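Phenol hydroxylase component phL (Pseudomonas stutzeri, PDB 3U52) probably serves as the non-catalytic beta subunit of a multicomponent phenol hydroxylase, packing against the diiron-bearing alpha subunit as in related bacterial multicomponent monooxygenases. Local coordinates at residues 218-223 / 262-267; 63-68 / 279-284; 138-143 / 212-217. All coordinates share one frame; numbering follows the deposited sequence.

Contact 1 (218-223 / 262-267); sequences QNILID and RWTNAM
Ile220 lays its terminal methyl against the beta carbon of Thr264, with CD1 of Ile220 only 3.4 Å from CB of Thr264, closer than carbons usually pack. The two side chains run past one another in opposite directions, and the end of the isoleucine, CD1, does the touching. Ile220 owes this reach to its first torsion, which sets CG1 opposite the carbonyl carbon (chi1 -48°) and carries CD1 across to the other helix. Thr264 presents its methyl on two fronts. CG2 of Thr264 comes 4.1 Å from the carbonyl O of Asn219, and it also sits over the centre of the neighbouring indole of Trp263. The hydroxyl of Thr264 is used within its own helix, hydrogen-bonded to the carbonyl oxygen of Ser260.

At the rim of that indole, OD1 of Asn219 lies near the ring plane, 4.3 Å from CH2 of Trp263, while its hydrogen bonds go to Asn137 and Thr215. His153 meets Trp263 edge-to-face. Helices 211-240 and 251-274 here belong to the helical core of the ferritin-like fold of this hydroxylase family; the axes of segments 218-223 and 262-267 approach to 10.5 Å, at 111° between their directions. The first of these helices widens into a pi-type turn, in which the backbone N of Asp223 reaches O of Gln218 at 3.3 Å. Beside that turn, NE2 of Gln218 donates to OD1 of Asp223 (3.2 Å) from above the carboxylate plane, while OD2 of Asp223 forms a salt bridge with Arg160.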
ATOM      1  N   GLN D 218      32.177  -3.145  22.589  1.00 24.51           N
ATOM      2  CA  GLN D 218      31.483  -2.029  21.952  1.00 24.59           C
ATOM      3  C   GLN D 218      30.028  -1.808  22.454  1.00 25.20           C
ATOM      4  O   GLN D 218      29.660  -0.718  22.925  1.00 26.37           O
ATOM      5  CB  GLN D 218      31.457  -2.208  20.424  1.00 25.24           C
ATOM      6  CG  GLN D 218      30.777  -1.024  19.684  1.00 25.41           C
ATOM      7  CD  GLN D 218      31.571   0.300  19.892  1.00 27.38           C
ATOM      8  OE1 GLN D 218      32.535   0.510  19.217  1.00 24.95           O
ATOM      9  NE2 GLN D 218      31.116   1.189  20.777  1.00 29.56           N
ATOM     10  N   ASN D 219      29.214  -2.841  22.327  1.00 24.56           N
ATOM     11  CA  ASN D 219      27.771  -2.698  22.466  1.00 24.91           C
ATOM     12  C   ASN D 219      27.264  -2.813  23.898  1.00 25.48           C
ATOM     13  O   ASN D 219      26.159  -2.359  24.168  1.00 24.30           O
ATOM     14  CB  ASN D 219      27.019  -3.651  21.496  1.00 23.91           C
ATOM     15  CG  ASN D 219      27.305  -3.333  20.004  1.00 23.53           C
ATOM     16  OD1 ASN D 219      27.616  -4.230  19.212  1.00 24.99           O
ATOM     17  ND2 ASN D 219      27.239  -2.056  19.631  1.00 16.92           N
ATOM     18  N   ILE D 220      28.060  -3.420  24.812  1.00 25.37           N
ATOM     19  CA  ILE D 220      27.700  -3.528  26.228  1.00 26.63           C
ATOM     20  C   ILE D 220      28.607  -2.620  27.093  1.00 27.17           C
ATOM     21  O   ILE D 220      28.125  -1.695  27.757  1.00 28.55           O
ATOM     22  CB  ILE D 220      27.792  -5.018  26.812  1.00 26.10           C
ATOM     23  CG1 ILE D 220      27.106  -6.085  25.924  1.00 27.68           C
ATOM     24  CG2 ILE D 220      27.273  -5.078  28.282  1.00 28.21           C
ATOM     25  CD1 ILE D 220      25.706  -5.736  25.519  1.00 28.35           C
ATOM     26  N   LEU D 221      29.910  -2.884  27.085  1.00 27.07           N
ATOM     27  CA  LEU D 221      30.828  -2.181  28.008  1.00 27.46           C
ATOM     28  C   LEU D 221      31.039  -0.685  27.701  1.00 27.08           C
ATOM     29  O   LEU D 221      30.815   0.151  28.569  1.00 28.93           O
ATOM     30  CB  LEU D 221      32.166  -2.912  28.143  1.00 26.95           C
ATOM     31  CG  LEU D 221      32.156  -4.393  28.587  1.00 26.90           C
ATOM     32  CD1 LEU D 221      33.613  -4.911  28.576  1.00 28.79           C
ATOM     33  CD2 LEU D 221      31.425  -4.694  29.925  1.00 24.68           C
ATOM     34  N   ILE D 222      31.424  -0.323  26.486  1.00 25.99           N
ATOM     35  CA  ILE D 222      31.614   1.099  26.184  1.00 26.32           C
ATOM     36  C   ILE D 222      30.260   1.867  26.200  1.00 26.48           C
ATOM     37  O   ILE D 222      30.082   2.827  26.941  1.00 27.25           O
ATOM     38  CB  ILE D 222      32.356   1.287  24.850  1.00 26.21           C
ATOM     39  CG1 ILE D 222      33.838   0.828  24.996  1.00 26.67           C
ATOM     40  CG2 ILE D 222      32.339   2.740  24.442  1.00 26.99           C
ATOM     41  CD1 ILE D 222      34.504   0.532  23.678  1.00 24.44           C
ATOM     42  N   ASP D 223      29.301   1.389  25.414  1.00 26.85           N
ATOM     43  CA  ASP D 223      27.992   2.040  25.302  1.00 27.44           C
ATOM     44  C   ASP D 223      27.244   2.052  26.630  1.00 26.82           C
ATOM     45  O   ASP D 223      26.562   3.019  26.932  1.00 26.54           O
ATOM     46  CB  ASP D 223      27.135   1.348  24.225  1.00 28.16           C
ATOM     47  CG  ASP D 223      27.689   1.552  22.795  1.00 33.02           C
ATOM     48  OD1 ASP D 223      28.726   2.248  22.584  1.00 37.45           O
ATOM     49  OD2 ASP D 223      27.095   0.977  21.845  1.00 36.70           O
ATOM     50  N   ARG D 262      17.093  -3.581  24.887  1.00 25.41           N
ATOM     51  CA  ARG D 262      16.273  -4.778  24.668  1.00 24.95           C
ATOM     52  C   ARG D 262      17.052  -5.896  23.991  1.00 25.57           C
ATOM     53  O   ARG D 262      17.092  -7.020  24.500  1.00 26.85           O
ATOM     54  CB  ARG D 262      14.983  -4.443  23.898  1.00 25.22           C
ATOM     55  CG  ARG D 262      14.061  -3.486  24.689  1.00 26.49           C
ATOM     56  CD  ARG D 262      12.731  -3.353  24.001  1.00 28.83           C
ATOM     57  NE  ARG D 262      11.959  -4.592  24.066  1.00 33.42           N
ATOM     58  CZ  ARG D 262      10.906  -4.838  23.289  1.00 35.40           C
ATOM     59  NH1 ARG D 262      10.534  -3.935  22.385  1.00 34.71           N
ATOM     60  NH2 ARG D 262      10.246  -5.981  23.398  1.00 35.53           N
ATOM     61  N   TRP D 263      17.705  -5.614  22.868  1.00 23.89           N
ATOM     62  CA  TRP D 263      18.318  -6.706  22.145  1.00 22.20           C
ATOM     63  C   TRP D 263      19.682  -7.061  22.721  1.00 21.77           C
ATOM     64  O   TRP D 263      20.046  -8.220  22.680  1.00 20.67           O
ATOM     65  CB  TRP D 263      18.409  -6.408  20.648  1.00 22.75           C
ATOM     66  CG  TRP D 263      19.435  -5.370  20.232  1.00 21.66           C
ATOM     67  CD1 TRP D 263      19.215  -4.024  20.053  1.00 22.16           C
ATOM     68  CD2 TRP D 263      20.814  -5.595  19.865  1.00 22.77           C
ATOM     69  NE1 TRP D 263      20.364  -3.406  19.656  1.00 21.42           N
ATOM     70  CE2 TRP D 263      21.363  -4.336  19.523  1.00 23.14           C
ATOM     71  CE3 TRP D 263      21.644  -6.736  19.811  1.00 23.55           C
ATOM     72  CZ2 TRP D 263      22.718  -4.183  19.118  1.00 22.59           C
ATOM     73  CZ3 TRP D 263      22.970  -6.595  19.413  1.00 21.02           C
ATOM     74  CH2 TRP D 263      23.501  -5.328  19.083  1.00 22.55           C
ATOM     75  N   THR D 264      20.452  -6.073  23.211  1.00 20.74           N
ATOM     76  CA  THR D 264      21.763  -6.393  23.767  1.00 21.73           C
ATOM     77  C   THR D 264      21.650  -7.200  25.055  1.00 22.85           C
ATOM     78  O   THR D 264      22.385  -8.160  25.231  1.00 23.22           O
ATOM     79  CB  THR D 264      22.678  -5.189  23.986  1.00 21.57           C
ATOM     80  OG1 THR D 264      22.107  -4.326  24.957  1.00 21.91           O
ATOM     81  CG2 THR D 264      22.936  -4.401  22.690  1.00 22.17           C
ATOM     82  N   ASN D 265      20.719  -6.864  25.947  1.00 23.64           N
ATOM     83  CA  ASN D 265      20.400  -7.768  27.078  1.00 24.90           C
ATOM     84  C   ASN D 265      19.870  -9.165  26.681  1.00 25.52           C
ATOM     85  O   ASN D 265      20.269 -10.152  27.296  1.00 25.83           O
ATOM     86  CB  ASN D 265      19.412  -7.120  28.049  1.00 25.55           C
ATOM     87  CG  ASN D 265      20.013  -5.965  28.825  1.00 27.74           C
ATOM     88  OD1 ASN D 265      21.230  -5.816  28.883  1.00 28.74           O
ATOM     89  ND2 ASN D 265      19.154  -5.153  29.455  1.00 27.07           N
ATOM     90  N   ALA D 266      18.974  -9.279  25.695  1.00 25.68           N
ATOM     91  CA  ALA D 266      18.534 -10.615  25.243  1.00 26.51           C
ATOM     92  C   ALA D 266      19.711 -11.454  24.667  1.00 27.42           C
ATOM     93  O   ALA D 266      19.788 -12.670  24.910  1.00 27.82           O
ATOM     94  CB  ALA D 266      17.421 -10.522  24.251  1.00 27.16           C
ATOM     95  N   MET D 267      20.620 -10.817  23.913  1.00 26.56           N
ATOM     96  CA  MET D 267      21.770 -11.523  23.378  1.00 26.48           C
ATOM     97  C   MET D 267      22.738 -11.986  24.499  1.00 27.02           C
ATOM     98  O   MET D 267      23.153 -13.148  24.505  1.00 27.20           O
ATOM     99  CB  MET D 267      22.526 -10.653  22.388  1.00 26.60           C
ATOM    100  CG  MET D 267      23.836 -11.308  21.850  1.00 27.61           C
ATOM    101  SD  MET D 267      24.592 -10.197  20.616  1.00 29.34           S
ATOM    102  CE  MET D 267      25.282  -8.926  21.698  1.00 24.96           C
TER

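Contact 2 (63-68 / 279-284); sequences TAIRME and RELLQK
An extended loop laid across a helix of an all-helical domain is illustrated by residues 63-68, where Ala64 and Ile65 rest on Leu281 and Leu282 of helix 276-302. One methyl does most of the touching: CD1 of Leu281 is 3.6 Å from CB of Ala64 and 3.7 Å from CD1 of Ile65. It is brought there by a first torsion well away from a staggered position (chi1 -135°), which turns the leucine fork toward the loop. Ile65 and Leu281 cross obliquely, so that CG1 of Ile65 also comes within 4.1 Å of CD1 of Leu281.

The end of the isoleucine meets a second leucine as well. CD1 of Ile65 stands 3.9 Å from CD2 of Leu282, the two side chains lying at about a right angle, so this methyl fits between neighbouring branches of the helix. Ile65 reaches in because its CG1 branch lies opposite the carbonyl carbon (chi1 -66°), with CG2 taking the place opposite the backbone N. In the fold, Ile65 and Leu282 form part of a wider apolar seam: Leu282 also touches Met268 and Ala272 of helix 251-274, and Ile65 reaches Val271 and Trp285.

The loop is shaped by polar contacts that spare the apolar patch. A weak hydrogen bond from N of Ile65 to OG1 of Thr63 (3.3 Å) closes an ST turn. Asp210, just before helix 211-240, receives the backbone N of Ala64 with one carboxylate oxygen and is hydrogen-bonded to the hydroxyl of Thr63 through the other. Further along, O of Arg66 accepts from ND2 of Asn278, while Ala64, the shallower partner of Leu281, is on the exposed side.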
ATOM      1  N   THR D  63      34.409 -16.718  16.414  1.00 24.08           N
ATOM      2  CA  THR D  63      34.373 -16.411  17.838  1.00 22.91           C
ATOM      3  C   THR D  63      34.699 -17.650  18.677  1.00 23.59           C
ATOM      4  O   THR D  63      34.415 -18.762  18.274  1.00 22.79           O
ATOM      5  CB  THR D  63      33.016 -15.800  18.265  1.00 22.40           C
ATOM      6  OG1 THR D  63      33.086 -15.403  19.634  1.00 22.94           O
ATOM      7  CG2 THR D  63      31.897 -16.743  18.080  1.00 21.16           C
ATOM      8  N   ALA D  64      35.303 -17.426  19.832  1.00 24.63           N
ATOM      9  CA  ALA D  64      35.594 -18.511  20.796  1.00 25.90           C
ATOM     10  C   ALA D  64      34.336 -18.946  21.560  1.00 26.89           C
ATOM     11  O   ALA D  64      34.267 -20.067  22.075  1.00 27.75           O
ATOM     12  CB  ALA D  64      36.726 -18.108  21.756  1.00 25.56           C
ATOM     13  N   ILE D  65      33.350 -18.053  21.643  1.00 27.60           N
ATOM     14  CA  ILE D  65      32.048 -18.385  22.203  1.00 27.68           C
ATOM     15  C   ILE D  65      31.435 -19.538  21.434  1.00 27.59           C
ATOM     16  O   ILE D  65      31.602 -19.632  20.232  1.00 28.78           O
ATOM     17  CB  ILE D  65      31.106 -17.171  22.168  1.00 27.36           C
ATOM     18  CG1 ILE D  65      31.618 -16.055  23.099  1.00 27.55           C
ATOM     19  CG2 ILE D  65      29.708 -17.571  22.573  1.00 27.99           C
ATOM     20  CD1 ILE D  65      31.518 -16.380  24.604  1.00 23.79           C
ATOM     21  N   ARG D  66      30.751 -20.434  22.135  1.00 28.18           N
ATOM     22  CA  ARG D  66      30.109 -21.599  21.521  1.00 29.05           C
ATOM     23  C   ARG D  66      28.627 -21.642  21.859  1.00 28.53           C
ATOM     24  O   ARG D  66      28.239 -21.371  22.991  1.00 28.05           O
ATOM     25  CB  ARG D  66      30.781 -22.921  21.987  1.00 29.96           C
ATOM     26  CG  ARG D  66      32.228 -23.106  21.517  1.00 32.80           C
ATOM     27  CD  ARG D  66      32.326 -23.276  19.995  1.00 39.99           C
ATOM     28  NE  ARG D  66      33.484 -22.537  19.456  1.00 44.32           N
ATOM     29  CZ  ARG D  66      34.501 -23.130  18.862  1.00 44.23           C
ATOM     30  NH1 ARG D  66      34.468 -24.446  18.715  1.00 48.81           N
ATOM     31  NH2 ARG D  66      35.520 -22.433  18.397  1.00 41.94           N
ATOM     32  N   MET D  67      27.813 -21.949  20.854  1.00 29.48           N
ATOM     33  CA  MET D  67      26.361 -22.110  20.994  1.00 30.15           C
ATOM     34  C   MET D  67      25.900 -23.324  20.241  1.00 31.53           C
ATOM     35  O   MET D  67      26.233 -23.496  19.053  1.00 30.79           O
ATOM     36  CB  MET D  67      25.606 -20.933  20.415  1.00 29.66           C
ATOM     37  CG  MET D  67      25.989 -19.621  21.045  1.00 29.61           C
ATOM     38  SD  MET D  67      25.326 -19.329  22.685  1.00 27.55           S
ATOM     39  CE  MET D  67      23.599 -18.943  22.289  1.00 25.90           C
ATOM     40  N   GLU D  68      25.068 -24.123  20.904  1.00 32.06           N
ATOM     41  CA  GLU D  68      24.394 -25.224  20.241  1.00 34.23           C
ATOM     42  C   GLU D  68      23.651 -24.661  19.031  1.00 34.09           C
ATOM     43  O   GLU D  68      23.672 -25.250  17.951  1.00 33.93           O
ATOM     44  CB  GLU D  68      23.425 -25.946  21.188  1.00 35.15           C
ATOM     45  CG  GLU D  68      22.808 -27.231  20.570  1.00 41.70           C
ATOM     46  CD  GLU D  68      21.282 -27.353  20.823  1.00 50.47           C
ATOM     47  OE1 GLU D  68      20.875 -28.205  21.658  1.00 53.36           O
ATOM     48  OE2 GLU D  68      20.490 -26.596  20.185  1.00 52.98           O
ATOM     49  N   ARG D 279      30.349 -18.187  29.864  1.00 34.13           N
ATOM     50  CA  ARG D 279      30.417 -17.284  31.010  1.00 34.99           C
ATOM     51  C   ARG D 279      31.848 -17.011  31.532  1.00 34.92           C
ATOM     52  O   ARG D 279      32.233 -15.853  31.748  1.00 33.01           O
ATOM     53  CB  ARG D 279      29.546 -17.886  32.096  1.00 35.48           C
ATOM     54  CG  ARG D 279      28.714 -16.903  32.834  1.00 37.40           C
ATOM     55  CD  ARG D 279      27.352 -17.493  33.185  1.00 39.69           C
ATOM     56  NE  ARG D 279      27.417 -18.625  34.105  1.00 41.54           N
ATOM     57  CZ  ARG D 279      26.852 -19.821  33.890  1.00 43.60           C
ATOM     58  NH1 ARG D 279      26.146 -20.080  32.787  1.00 41.51           N
ATOM     59  NH2 ARG D 279      26.975 -20.764  34.814  1.00 45.12           N
ATOM     60  N   GLU D 280      32.637 -18.073  31.724  1.00 35.71           N
ATOM     61  CA  GLU D 280      34.087 -17.929  32.016  1.00 37.15           C
ATOM     62  C   GLU D 280      34.796 -16.992  31.025  1.00 35.76           C
ATOM     63  O   GLU D 280      35.519 -16.084  31.422  1.00 34.98           O
ATOM     64  CB  GLU D 280      34.820 -19.297  31.979  1.00 38.56           C
ATOM     65  CG  GLU D 280      34.620 -20.252  33.204  1.00 45.06           C
ATOM     66  CD  GLU D 280      34.938 -21.738  32.860  1.00 52.32           C
ATOM     67  OE1 GLU D 280      35.876 -22.009  32.057  1.00 53.58           O
ATOM     68  OE2 GLU D 280      34.230 -22.643  33.380  1.00 55.91           O
ATOM     69  N   LEU D 281      34.598 -17.259  29.728  1.00 35.37           N
ATOM     70  CA  LEU D 281      35.181 -16.467  28.652  1.00 34.40           C
ATOM     71  C   LEU D 281      34.715 -15.004  28.719  1.00 32.89           C
ATOM     72  O   LEU D 281      35.516 -14.076  28.613  1.00 32.50           O
ATOM     73  CB  LEU D 281      34.793 -17.076  27.311  1.00 35.39           C
ATOM     74  CG  LEU D 281      35.828 -17.267  26.203  1.00 38.42           C
ATOM     75  CD1 LEU D 281      35.101 -17.348  24.855  1.00 38.49           C
ATOM     76  CD2 LEU D 281      36.924 -16.192  26.190  1.00 39.69           C
ATOM     77  N   LEU D 282      33.416 -14.801  28.910  1.00 31.16           N
ATOM     78  CA  LEU D 282      32.867 -13.458  29.007  1.00 30.43           C
ATOM     79  C   LEU D 282      33.469 -12.713  30.189  1.00 30.23           C
ATOM     80  O   LEU D 282      33.812 -11.538  30.080  1.00 28.65           O
ATOM     81  CB  LEU D 282      31.325 -13.500  29.114  1.00 30.48           C
ATOM     82  CG  LEU D 282      30.483 -14.007  27.922  1.00 30.21           C
ATOM     83  CD1 LEU D 282      29.004 -13.975  28.256  1.00 30.62           C
ATOM     84  CD2 LEU D 282      30.726 -13.164  26.701  1.00 32.80           C
ATOM     85  N   GLN D 283      33.612 -13.394  31.334  1.00 30.21           N
ATOM     86  CA  GLN D 283      34.196 -12.723  32.502  1.00 29.46           C
ATOM     87  C   GLN D 283      35.647 -12.241  32.228  1.00 29.79           C
ATOM     88  O   GLN D 283      36.084 -11.184  32.675  1.00 29.24           O
ATOM     89  CB  GLN D 283      34.175 -13.658  33.721  1.00 29.50           C
ATOM     90  CG  GLN D 283      34.565 -12.938  34.983  1.00 26.04           C
ATOM     91  CD  GLN D 283      33.582 -11.859  35.350  1.00 28.21           C
ATOM     92  OE1 GLN D 283      32.402 -12.140  35.602  1.00 31.82           O
ATOM     93  NE2 GLN D 283      34.048 -10.615  35.382  1.00 25.54           N
ATOM     94  N   LYS D 284      36.400 -13.063  31.513  1.00 30.29           N
ATOM     95  CA  LYS D 284      37.786 -12.742  31.185  1.00 30.79           C
ATOM     96  C   LYS D 284      37.795 -11.458  30.336  1.00 29.78           C
ATOM     97  O   LYS D 284      38.570 -10.523  30.618  1.00 30.06           O
ATOM     98  CB  LYS D 284      38.383 -13.942  30.452  1.00 31.57           C
ATOM     99  CG  LYS D 284      39.739 -13.737  29.805  1.00 37.68           C
ATOM    100  CD  LYS D 284      40.038 -14.930  28.870  1.00 44.76           C
ATOM    101  CE  LYS D 284      40.804 -14.488  27.623  1.00 47.95           C
ATOM    102  NZ  LYS D 284      41.263 -15.674  26.806  1.00 50.34           N
TER

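Contact 3 (138-143 / 212-217); sequences AKIAGD and FELTLV
Lys139 lies with its aliphatic stem against Leu214, CD of the lysine only 3.4 Å from CD2 of the leucine, a tight carbon contact. The stem is bent at chi2 (-102°) and again at chi4, which lets CE pass 3.8 Å from the same CD2 of Leu214 before the ammonium group turns back to its own helix. There NZ of Lys139 forms a salt bridge with OD2 of Asp143, one turn on, at 3.0 Å and nearly in line with the C-O bond. An alanine here is likely to cost Asp143 this salt bridge within the helix and to open a gap beside CD2 of Leu214.

Ile140 comes in at about a right angle to Thr215. CD1 of Ile140 touches CB of Thr215 at 3.7 Å and reaches the backbone N of Thr215 just as closely, while CG of Leu214 is 4.2 Å from the same methyl. In Thr215 the hydroxyl is opposite the backbone N (chi1 -163°) and bonds to His153 and Asn219; CG2 lies over the face of Phe212, 3.8 Å above its plane.

Segments 138-143 and 212-217, of helices 126-143 and 211-240, run at 144° between their directions; another protein chain of the assembly packs against Lys139, and helices 251-274 and 276-302 take up Phe212 and Leu216.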
ATOM      1  N   ALA D 138      29.741  -3.089  11.580  1.00 19.47           N
ATOM      2  CA  ALA D 138      29.921  -3.638  10.239  1.00 20.63           C
ATOM      3  C   ALA D 138      30.772  -4.895  10.227  1.00 20.87           C
ATOM      4  O   ALA D 138      30.444  -5.871   9.519  1.00 21.72           O
ATOM      5  CB  ALA D 138      30.511  -2.605   9.254  1.00 21.36           C
ATOM      6  N   LYS D 139      31.887  -4.858  10.946  1.00 20.60           N
ATOM      7  CA  LYS D 139      32.706  -6.094  11.146  1.00 21.36           C
ATOM      8  C   LYS D 139      31.880  -7.290  11.684  1.00 21.25           C
ATOM      9  O   LYS D 139      31.920  -8.382  11.110  1.00 20.92           O
ATOM     10  CB  LYS D 139      33.962  -5.786  11.984  1.00 19.80           C
ATOM     11  CG  LYS D 139      35.065  -6.887  12.077  1.00 25.00           C
ATOM     12  CD  LYS D 139      34.950  -7.578  13.430  1.00 30.98           C
ATOM     13  CE  LYS D 139      36.240  -8.295  13.964  1.00 29.65           C
ATOM     14  NZ  LYS D 139      36.819  -9.224  13.004  1.00 30.43           N
ATOM     15  N   ILE D 140      31.113  -7.087  12.752  1.00 20.80           N
ATOM     16  CA  ILE D 140      30.324  -8.192  13.324  1.00 20.33           C
ATOM     17  C   ILE D 140      29.304  -8.657  12.301  1.00 21.36           C
ATOM     18  O   ILE D 140      29.140  -9.866  12.093  1.00 22.23           O
ATOM     19  CB  ILE D 140      29.679  -7.786  14.704  1.00 19.18           C
ATOM     20  CG1 ILE D 140      30.757  -7.403  15.694  1.00 22.40           C
ATOM     21  CG2 ILE D 140      28.761  -8.851  15.298  1.00 19.12           C
ATOM     22  CD1 ILE D 140      30.301  -6.316  16.678  1.00 21.14           C
ATOM     23  N   ALA D 141      28.631  -7.725  11.616  1.00 22.01           N
ATOM     24  CA  ALA D 141      27.564  -8.126  10.706  1.00 21.48           C
ATOM     25  C   ALA D 141      28.144  -9.050   9.589  1.00 21.99           C
ATOM     26  O   ALA D 141      27.457  -9.972   9.069  1.00 22.55           O
ATOM     27  CB  ALA D 141      26.806  -6.915  10.155  1.00 20.12           C
ATOM     28  N   GLY D 142      29.403  -8.819   9.244  1.00 21.68           N
ATOM     29  CA  GLY D 142      30.081  -9.618   8.245  1.00 24.42           C
ATOM     30  C   GLY D 142      30.594 -10.952   8.781  1.00 24.94           C
ATOM     31  O   GLY D 142      30.816 -11.872   7.988  1.00 25.53           O
ATOM     32  N   ASP D 143      30.823 -11.046  10.095  1.00 24.55           N
ATOM     33  CA  ASP D 143      31.442 -12.253  10.732  1.00 25.20           C
ATOM     34  C   ASP D 143      30.500 -13.227  11.421  1.00 25.16           C
ATOM     35  O   ASP D 143      30.803 -14.419  11.461  1.00 24.04           O
ATOM     36  CB  ASP D 143      32.509 -11.858  11.764  1.00 26.71           C
ATOM     37  CG  ASP D 143      33.814 -11.399  11.111  1.00 27.47           C
ATOM     38  OD1 ASP D 143      33.906 -11.406   9.881  1.00 31.99           O
ATOM     39  OD2 ASP D 143      34.753 -11.050  11.838  1.00 34.47           O
ATOM     40  N   PHE D 212      32.456 -11.726  18.911  1.00 20.79           N
ATOM     41  CA  PHE D 212      31.683 -11.607  20.145  1.00 21.73           C
ATOM     42  C   PHE D 212      32.393 -10.781  21.221  1.00 21.63           C
ATOM     43  O   PHE D 212      31.765  -9.941  21.872  1.00 20.48           O
ATOM     44  CB  PHE D 212      31.164 -12.930  20.714  1.00 22.58           C
ATOM     45  CG  PHE D 212      29.945 -12.729  21.575  1.00 22.89           C
ATOM     46  CD1 PHE D 212      28.677 -12.822  21.011  1.00 24.28           C
ATOM     47  CD2 PHE D 212      30.064 -12.336  22.932  1.00 21.87           C
ATOM     48  CE1 PHE D 212      27.512 -12.592  21.793  1.00 25.01           C
ATOM     49  CE2 PHE D 212      28.928 -12.087  23.724  1.00 24.62           C
ATOM     50  CZ  PHE D 212      27.632 -12.241  23.157  1.00 24.63           C
ATOM     51  N   GLU D 213      33.712 -10.970  21.345  1.00 21.13           N
ATOM     52  CA  GLU D 213      34.514 -10.072  22.182  1.00 22.11           C
ATOM     53  C   GLU D 213      34.214  -8.629  21.758  1.00 22.06           C
ATOM     54  O   GLU D 213      33.931  -7.776  22.593  1.00 22.63           O
ATOM     55  CB  GLU D 213      36.023 -10.367  22.059  1.00 22.55           C
ATOM     56  CG  GLU D 213      36.879  -9.546  23.044  1.00 23.14           C
ATOM     57  CD  GLU D 213      38.382  -9.726  22.862  1.00 26.56           C
ATOM     58  OE1 GLU D 213      39.125  -8.961  23.537  1.00 28.71           O
ATOM     59  OE2 GLU D 213      38.821 -10.615  22.091  1.00 23.80           O
ATOM     60  N   LEU D 214      34.245  -8.376  20.443  1.00 22.33           N
ATOM     61  CA  LEU D 214      33.964  -7.046  19.915  1.00 23.29           C
ATOM     62  C   LEU D 214      32.560  -6.520  20.243  1.00 22.86           C
ATOM     63  O   LEU D 214      32.429  -5.363  20.666  1.00 22.91           O
ATOM     64  CB  LEU D 214      34.204  -6.988  18.397  1.00 23.83           C
ATOM     65  CG  LEU D 214      34.305  -5.598  17.784  1.00 24.40           C
ATOM     66  CD1 LEU D 214      35.249  -4.649  18.484  1.00 21.11           C
ATOM     67  CD2 LEU D 214      34.650  -5.747  16.323  1.00 26.29           C
ATOM     68  N   THR D 215      31.515  -7.337  20.052  1.00 22.86           N
ATOM     69  CA  THR D 215      30.160  -6.835  20.376  1.00 23.15           C
ATOM     70  C   THR D 215      30.007  -6.497  21.874  1.00 24.12           C
ATOM     71  O   THR D 215      29.397  -5.476  22.240  1.00 24.06           O
ATOM     72  CB  THR D 215      29.017  -7.758  19.845  1.00 22.86           C
ATOM     73  OG1 THR D 215      27.802  -7.010  19.844  1.00 21.21           O
ATOM     74  CG2 THR D 215      28.777  -8.953  20.717  1.00 23.34           C
ATOM     75  N   LEU D 216      30.556  -7.361  22.724  1.00 23.91           N
ATOM     76  CA  LEU D 216      30.594  -7.169  24.169  1.00 24.61           C
ATOM     77  C   LEU D 216      31.250  -5.848  24.540  1.00 24.02           C
ATOM     78  O   LEU D 216      30.709  -5.086  25.319  1.00 25.08           O
ATOM     79  CB  LEU D 216      31.375  -8.327  24.829  1.00 24.32           C
ATOM     80  CG  LEU D 216      31.734  -8.218  26.334  1.00 26.07           C
ATOM     81  CD1 LEU D 216      30.485  -8.214  27.176  1.00 29.22           C
ATOM     82  CD2 LEU D 216      32.553  -9.400  26.717  1.00 28.62           C
ATOM     83  N   VAL D 217      32.436  -5.591  24.006  1.00 23.35           N
ATOM     84  CA  VAL D 217      33.205  -4.392  24.373  1.00 24.05           C
ATOM     85  C   VAL D 217      32.515  -3.137  23.877  1.00 24.36           C
ATOM     86  O   VAL D 217      32.324  -2.163  24.643  1.00 25.37           O
ATOM     87  CB  VAL D 217      34.632  -4.447  23.779  1.00 23.50           C
ATOM     88  CG1 VAL D 217      35.383  -3.156  24.092  1.00 25.27           C
ATOM     89  CG2 VAL D 217      35.372  -5.677  24.334  1.00 26.30           C
TER

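Along the chain, contact 2 closes the longest loop, and contacts 3 and 1 lie inside it in series: 138-143 pairs with 212-217 just before 218-223 begins. Helix 211-240 serves both, and their centres are about 11 Å apart. Met267 of contact 1 reaches back to Thr215 and Phe212 of contact 3. Phe212 also touches Thr63, Ile65 and Leu282 of contact 2, whose centre is about 14 Å from that of contact 3. Contacts 1 and 2, about 15 Å apart between centres, do not touch, though they use the consecutive helices 251-274 and 276-302. The early loop and the later helices are thereby joined around helix 211-240 of the subunit.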